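Local coordinates for putative ABC transporter, periplasmic binding protein, amino acid (Neisseria gonorrhoeae, PDB 2YJP) that binds L-cysteine as a solute receptor and probably delivers it to an amino acid ABC transporter, at residues A49-K54 against K117-L122. The protein carries 1 engineered substitution. Numbering follows the deposited sequence.
With ZN (zinc ion), chain I.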
loop_
_atom_site.group_PDB
_atom_site.type_symbol
_atom_site.label_atom_id
_atom_site.label_comp_id
_atom_site.label_asym_id
_atom_site.label_seq_id
_atom_site.Cartn_x
_atom_site.Cartn_y
_atom_site.Cartn_z
ATOM N N ALA A 49 -0.147 10.189 24.435
ATOM C CA ALA A 49 0.466 9.999 25.734
ATOM C C ALA A 49 0.871 8.544 25.985
ATOM O O ALA A 49 1.975 8.285 26.480
ATOM C CB ALA A 49 -0.427 10.541 26.868
ATOM N N ALA A 50 -0.011 7.596 25.671
ATOM C CA ALA A 50 0.290 6.188 25.969
ATOM C C ALA A 50 1.507 5.715 25.171
ATOM O O ALA A 50 2.330 4.984 25.672
ATOM C CB ALA A 50 -0.899 5.305 25.704
ATOM N N ILE A 51 1.606 6.149 23.926
ATOM C CA ILE A 51 2.722 5.784 23.104
ATOM C C ILE A 51 4.010 6.444 23.573
ATOM O O ILE A 51 5.059 5.808 23.523
ATOM C CB ILE A 51 2.449 6.077 21.627
ATOM C CG1 ILE A 51 1.365 5.113 21.075
ATOM C CG2 ILE A 51 3.766 5.962 20.797
ATOM C CD1 ILE A 51 0.667 5.636 19.855
ATOM N N LYS A 52 3.939 7.696 24.038
ATOM C CA LYS A 52 5.146 8.391 24.533
ATOM C C LYS A 52 5.660 7.599 25.727
ATOM O O LYS A 52 6.855 7.464 25.899
ATOM C CB LYS A 52 4.893 9.875 24.881
ATOM C CG LYS A 52 4.688 10.774 23.637
ATOM C CD LYS A 52 4.541 12.238 24.007
ATOM C CE LYS A 52 5.080 13.147 22.893
ATOM N NZ LYS A 52 4.625 14.559 23.101
ATOM N N GLU A 53 4.743 6.997 26.489
ATOM C CA GLU A 53 5.100 6.300 27.712
ATOM C C GLU A 53 5.825 4.994 27.418
ATOM O O GLU A 53 6.803 4.644 28.058
ATOM C CB GLU A 53 3.860 6.015 28.538
ATOM C CG GLU A 53 4.133 5.291 29.830
ATOM C CD GLU A 53 3.021 5.510 30.810
ATOM O OE1 GLU A 53 1.868 5.096 30.536
ATOM O OE2 GLU A 53 3.286 6.130 31.852
ATOM N N LYS A 54 5.321 4.263 26.446
ATOM C CA LYS A 54 6.045 3.099 25.976
ATOM C C LYS A 54 7.381 3.396 25.304
ATOM O O LYS A 54 8.226 2.526 25.287
ATOM C CB LYS A 54 5.186 2.280 25.022
ATOM C CG LYS A 54 4.028 1.531 25.729
ATOM C CD LYS A 54 3.151 0.776 24.726
ATOM C CE LYS A 54 1.899 1.603 24.399
ATOM N NZ LYS A 54 1.291 1.378 22.995
ATOM N N LYS A 117 -2.665 -4.800 17.987
ATOM C CA LYS A 117 -1.338 -5.358 17.644
ATOM C C LYS A 117 -0.385 -4.296 17.100
ATOM O O LYS A 117 0.840 -4.361 17.321
ATOM C CB LYS A 117 -1.423 -6.540 16.675
ATOM C CG LYS A 117 -0.099 -7.272 16.521
ATOM C CD LYS A 117 -0.244 -8.589 15.703
ATOM N N VAL A 118 -0.951 -3.325 16.398
ATOM C CA VAL A 118 -0.233 -2.116 16.033
ATOM C C VAL A 118 -0.997 -0.853 16.406
ATOM O O VAL A 118 -2.217 -0.865 16.596
ATOM C CB VAL A 118 0.093 -2.052 14.488
ATOM C CG1 VAL A 118 0.794 -3.325 14.017
ATOM C CG2 VAL A 118 -1.185 -1.726 13.642
ATOM N N ASP A 119 -0.253 0.255 16.494
ATOM C CA ASP A 119 -0.824 1.547 16.865
ATOM C C ASP A 119 -1.357 2.297 15.635
ATOM O O ASP A 119 -2.270 3.117 15.728
ATOM C CB ASP A 119 0.234 2.388 17.550
ATOM C CG ASP A 119 0.784 1.730 18.813
ATOM O OD1 ASP A 119 -0.013 1.264 19.648
ATOM O OD2 ASP A 119 2.017 1.701 18.977
ATOM N N LEU A 120 -0.809 1.949 14.477
ATOM C CA LEU A 120 -0.974 2.697 13.283
ATOM C C LEU A 120 -0.682 1.768 12.105
ATOM O O LEU A 120 0.209 0.914 12.179
ATOM C CB LEU A 120 0.003 3.872 13.292
ATOM C CG LEU A 120 0.062 4.719 12.040
ATOM C CD1 LEU A 120 -1.086 5.589 11.915
ATOM C CD2 LEU A 120 1.144 5.695 12.160
ATOM N N ILE A 121 -1.456 1.930 11.033
ATOM C CA ILE A 121 -1.216 1.171 9.801
ATOM C C ILE A 121 -0.670 2.125 8.793
ATOM O O ILE A 121 -1.313 3.153 8.515
ATOM C CB ILE A 121 -2.489 0.536 9.216
ATOM C CG1 ILE A 121 -2.953 -0.593 10.130
ATOM C CG2 ILE A 121 -2.262 0.120 7.724
ATOM C CD1 ILE A 121 -1.972 -1.818 10.167
ATOM N N LEU A 122 0.517 1.791 8.267
ATOM C CA LEU A 122 1.070 2.487 7.107
ATOM C C LEU A 122 1.415 1.409 6.074
ATOM O O LEU A 122 2.427 1.522 5.365
ATOM C CB LEU A 122 2.295 3.300 7.524
ATOM C CG LEU A 122 1.927 4.715 8.040
ATOM C CD1 LEU A 122 3.064 5.465 8.621
ATOM C CD2 LEU A 122 1.251 5.597 6.912
HETATM ZN ZN ZN I . 1.405 3.737 32.555
#
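Asp119, just before strand 120-121, reaches toward helix 48-54 and meets two residues there, Ile51 and Lys54, which stand one helical turn apart. The CA atoms of Ile51 and Asp119 are 8.3 Å apart, and both close residue pairs join side-chain atoms, so side chains alone bridge the gap. Traced outward, Asp119 begins with its CB 4.0 Å from CD1 of Ile51, a plain van der Waals contact. With chi1 at -60°, CG of Asp119 is carried to 4.0 Å from the same Ile51 CD1, against the CG1-CD1 arm. At the tip the oxygens differ in emphasis. NZ of Lys54 favours OD1, its salt-bridge partner at 3.6 Å, but stays within 4.1 Å of OD2. That second oxygen accepts a hydrogen bond from the backbone N of Arg58, on the neighbouring strand 57-61. The lysine approaches from the opposite direction; its chain bends at chi3 (-98°), directing NZ toward the carboxylate. In the two-lobed fold of family 3 solute-binding proteins, this contact lies in the lobe with the three-stranded parallel sheet, well away from the cysteine pocket. Ile51 also packs on Ile57 of the central strand and on Leu92, joining its helix to the sheet and to helix 80-93. Glu53, which takes no part in the contact, binds a zinc ion through OE1 at 2.5 Å. The chemistry implies unequal holds on the carboxylate: the Arg58 backbone N-H fixes one oxygen within a buried, partly apolar setting, whereas the long separation from the exposed Lys54 suggests a looser, mainly electrostatic attraction that probably favours the charged form of Asp119.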